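Local coordinates for carbohydrate binding protein (Flavobacterium johnsoniae, PDB 3HZB) that binds calcium through a betagamma-crystallin domain, one part of a longer protein that is probably involved in carbohydrate binding, at residues I38-I43 with N65-L71. Residues are numbered along the deposited sequence; the frame is centred on the assembly and turned at random.
Sequences ISSLRI and NSDNSCL. With CA (calcium ion), chain K; CA (calcium ion), chain L.
The guanidinium of Arg42 and the carboxylate of Asp67 stand almost perpendicular, their planes 81° apart, and a water joins them: it lies in plane at the guanidinium edge, accepting from Arg42 NH1 and donating to Asp67 OD2 at 2.7 Å. The charged atoms themselves stay beyond salt-bridge range. Tyr11 makes a cation-pi contact with Arg42, whose NH1 also bonds Asn65 O of the second subunit. In this betagamma-crystallin Greek key domain, the loop 65-71 runs antiparallel beside strand 40-43, an outermost strand of its three-stranded sheet, and adds a single bridge. Leu41 and Asn68 form its hydrogen-bonded pair, Leu41 N giving to Asn68 O and Asn68 N to Leu41 O, both at 3.0 Å. Farther along, Leu71 N donates to Ser39 O over 2.8 Å, and Cys70, disulfide-bonded to Cys9, brings its CA-H to the same oxygen. Asn68 closes an Asx turn: OD1 takes the N-H of Cys70 in its carbonyl plane. Ser39 and Ser40 together pair with Tyr6 of strand 3-6, a classic beta bulge; Ser39 OG binds one calcium with Lys7, Asp37 and Asp77 and hydrogen-bonds Asn76 OD1, while Ser40 OG bonds Asp8 O. On the buried side, the Leu41 and Leu71 side chains cross at about a right angle, CD1 of Leu41 meeting CD2 of Leu71 at 3.8 Å. With CG beside its backbone N (chi1 -62°), Asp67 extends its carboxylate to the end of the strand. A second calcium sits there between the subunits, bound by Ile43 O, Asp67 OD1 and a water, with the same two protein atoms of the second subunit. Besides its 2.9 Å bond to calcium, Asp67 OD1 receives Ile43 N-H nearly along its C-O axis, N to OD1 2.7 Å.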
loop_
_atom_site.group_PDB
_atom_site.type_symbol
_atom_site.label_atom_id
_atom_site.label_comp_id
_atom_site.label_asym_id
_atom_site.label_seq_id
_atom_site.Cartn_x
_atom_site.Cartn_y
_atom_site.Cartn_z
ATOM N N ILE B 38 2.672 -10.219 13.936
ATOM C CA ILE B 38 2.515 -9.526 12.659
ATOM C C ILE B 38 3.839 -8.976 12.125
ATOM O O ILE B 38 4.649 -8.444 12.887
ATOM C CB ILE B 38 1.477 -8.383 12.788
ATOM C CG1 ILE B 38 0.105 -8.981 13.118
ATOM C CG2 ILE B 38 1.410 -7.580 11.492
ATOM C CD1 ILE B 38 -0.965 -7.947 13.462
ATOM N N SER B 39 4.059 -9.119 10.816
ATOM C CA SER B 39 5.292 -8.640 10.186
ATOM C C SER B 39 5.111 -7.710 8.990
ATOM O O SER B 39 6.031 -6.980 8.629
ATOM C CB SER B 39 6.163 -9.819 9.769
ATOM O OG SER B 39 6.747 -10.404 10.908
ATOM N N SER B 40 3.950 -7.751 8.353
ATOM C CA SER B 40 3.703 -6.853 7.230
ATOM C C SER B 40 2.216 -6.542 7.156
ATOM O O SER B 40 1.394 -7.255 7.742
ATOM C CB SER B 40 4.214 -7.453 5.904
ATOM O OG SER B 40 3.540 -8.641 5.536
ATOM N N LEU B 41 1.877 -5.459 6.465
ATOM C CA LEU B 41 0.484 -5.051 6.342
ATOM C C LEU B 41 0.178 -4.364 5.028
ATOM O O LEU B 41 0.983 -3.594 4.517
ATOM C CB LEU B 41 0.095 -4.057 7.440
ATOM C CG LEU B 41 0.343 -4.263 8.928
ATOM C CD1 LEU B 41 1.805 -4.005 9.264
ATOM C CD2 LEU B 41 -0.538 -3.278 9.690
ATOM N N ARG B 42 -1.001 -4.645 4.490
ATOM C CA ARG B 42 -1.447 -3.981 3.278
ATOM C C ARG B 42 -2.502 -3.015 3.791
ATOM O O ARG B 42 -3.342 -3.383 4.614
ATOM C CB ARG B 42 -2.095 -4.957 2.297
ATOM C CG ARG B 42 -1.124 -5.773 1.460
ATOM C CD ARG B 42 -1.895 -6.681 0.518
ATOM N NE ARG B 42 -1.032 -7.609 -0.207
ATOM C CZ ARG B 42 -0.345 -7.302 -1.303
ATOM N NH1 ARG B 42 -0.413 -6.081 -1.820
ATOM N NH2 ARG B 42 0.414 -8.224 -1.884
ATOM N N ILE B 43 -2.453 -1.774 3.336
ATOM C CA ILE B 43 -3.447 -0.816 3.779
ATOM C C ILE B 43 -4.062 -0.063 2.613
ATOM O O ILE B 43 -3.375 0.612 1.841
ATOM C CB ILE B 43 -2.854 0.141 4.845
ATOM C CG1 ILE B 43 -3.453 1.534 4.701
ATOM C CG2 ILE B 43 -1.345 0.114 4.794
ATOM C CD1 ILE B 43 -2.999 2.465 5.767
ATOM N N ASN B 65 0.168 3.979 7.326
ATOM C CA ASN B 65 -0.790 4.549 6.384
ATOM C C ASN B 65 -0.535 4.192 4.921
ATOM O O ASN B 65 -1.106 4.804 4.019
ATOM C CB ASN B 65 -0.848 6.068 6.546
ATOM C CG ASN B 65 0.522 6.689 6.648
ATOM O OD1 ASN B 65 1.428 6.335 5.898
ATOM N ND2 ASN B 65 0.680 7.629 7.573
ATOM N N SER B 66 0.320 3.198 4.703
ATOM C CA SER B 66 0.649 2.711 3.364
ATOM C C SER B 66 1.258 1.328 3.571
ATOM O O SER B 66 1.785 1.041 4.648
ATOM C CB SER B 66 1.650 3.646 2.670
ATOM O OG SER B 66 2.875 3.716 3.378
ATOM N N ASP B 67 1.167 0.466 2.562
ATOM C CA ASP B 67 1.703 -0.889 2.672
ATOM C C ASP B 67 3.103 -0.904 3.275
ATOM O O ASP B 67 3.968 -0.120 2.877
ATOM C CB ASP B 67 1.763 -1.570 1.296
ATOM C CG ASP B 67 0.404 -1.727 0.657
ATOM O OD1 ASP B 67 -0.611 -1.651 1.380
ATOM O OD2 ASP B 67 0.348 -1.944 -0.575
ATOM N N ASN B 68 3.318 -1.797 4.238
ATOM C CA ASN B 68 4.619 -1.945 4.883
ATOM C C ASN B 68 4.979 -3.417 4.724
ATOM O O ASN B 68 4.357 -4.286 5.332
ATOM C CB ASN B 68 4.534 -1.583 6.366
ATOM C CG ASN B 68 5.898 -1.491 7.021
ATOM O OD1 ASN B 68 6.701 -2.421 6.943
ATOM N ND2 ASN B 68 6.165 -0.367 7.673
ATOM N N SER B 69 5.984 -3.688 3.899
ATOM C CA SER B 69 6.394 -5.058 3.615
ATOM C C SER B 69 7.178 -5.772 4.711
ATOM O O SER B 69 7.363 -6.984 4.640
ATOM C CB SER B 69 7.213 -5.088 2.323
ATOM O OG SER B 69 8.396 -4.323 2.474
ATOM N N CYS B 70 7.642 -5.042 5.717
ATOM C CA CYS B 70 8.408 -5.676 6.786
ATOM C C CYS B 70 8.633 -4.683 7.914
ATOM O O CYS B 70 9.469 -3.784 7.802
ATOM C CB CYS B 70 9.752 -6.147 6.229
ATOM S SG CYS B 70 10.559 -7.580 7.030
ATOM N N LEU B 71 7.874 -4.837 8.994
ATOM C CA LEU B 71 7.999 -3.946 10.138
ATOM C C LEU B 71 9.435 -3.938 10.643
ATOM O O LEU B 71 10.148 -4.936 10.525
ATOM C CB LEU B 71 7.056 -4.392 11.253
ATOM C CG LEU B 71 5.574 -4.345 10.859
ATOM C CD1 LEU B 71 4.731 -4.965 11.961
ATOM C CD2 LEU B 71 5.156 -2.904 10.597
HETATM CA CA CA K . -2.319 -0.412 -0.602
HETATM CA CA CA L . 6.125 -12.527 12.063
HETATM O O HOH W 1 -1.709 -3.564 -1.320
HETATM O O HOH W 2 -4.358 -2.378 -0.110
HETATM O O HOH W 3 8.748 -12.699 12.231
HETATM O O HOH W 4 6.016 -14.800 13.316
HETATM O O HOH W 5 7.607 -14.010 10.252
#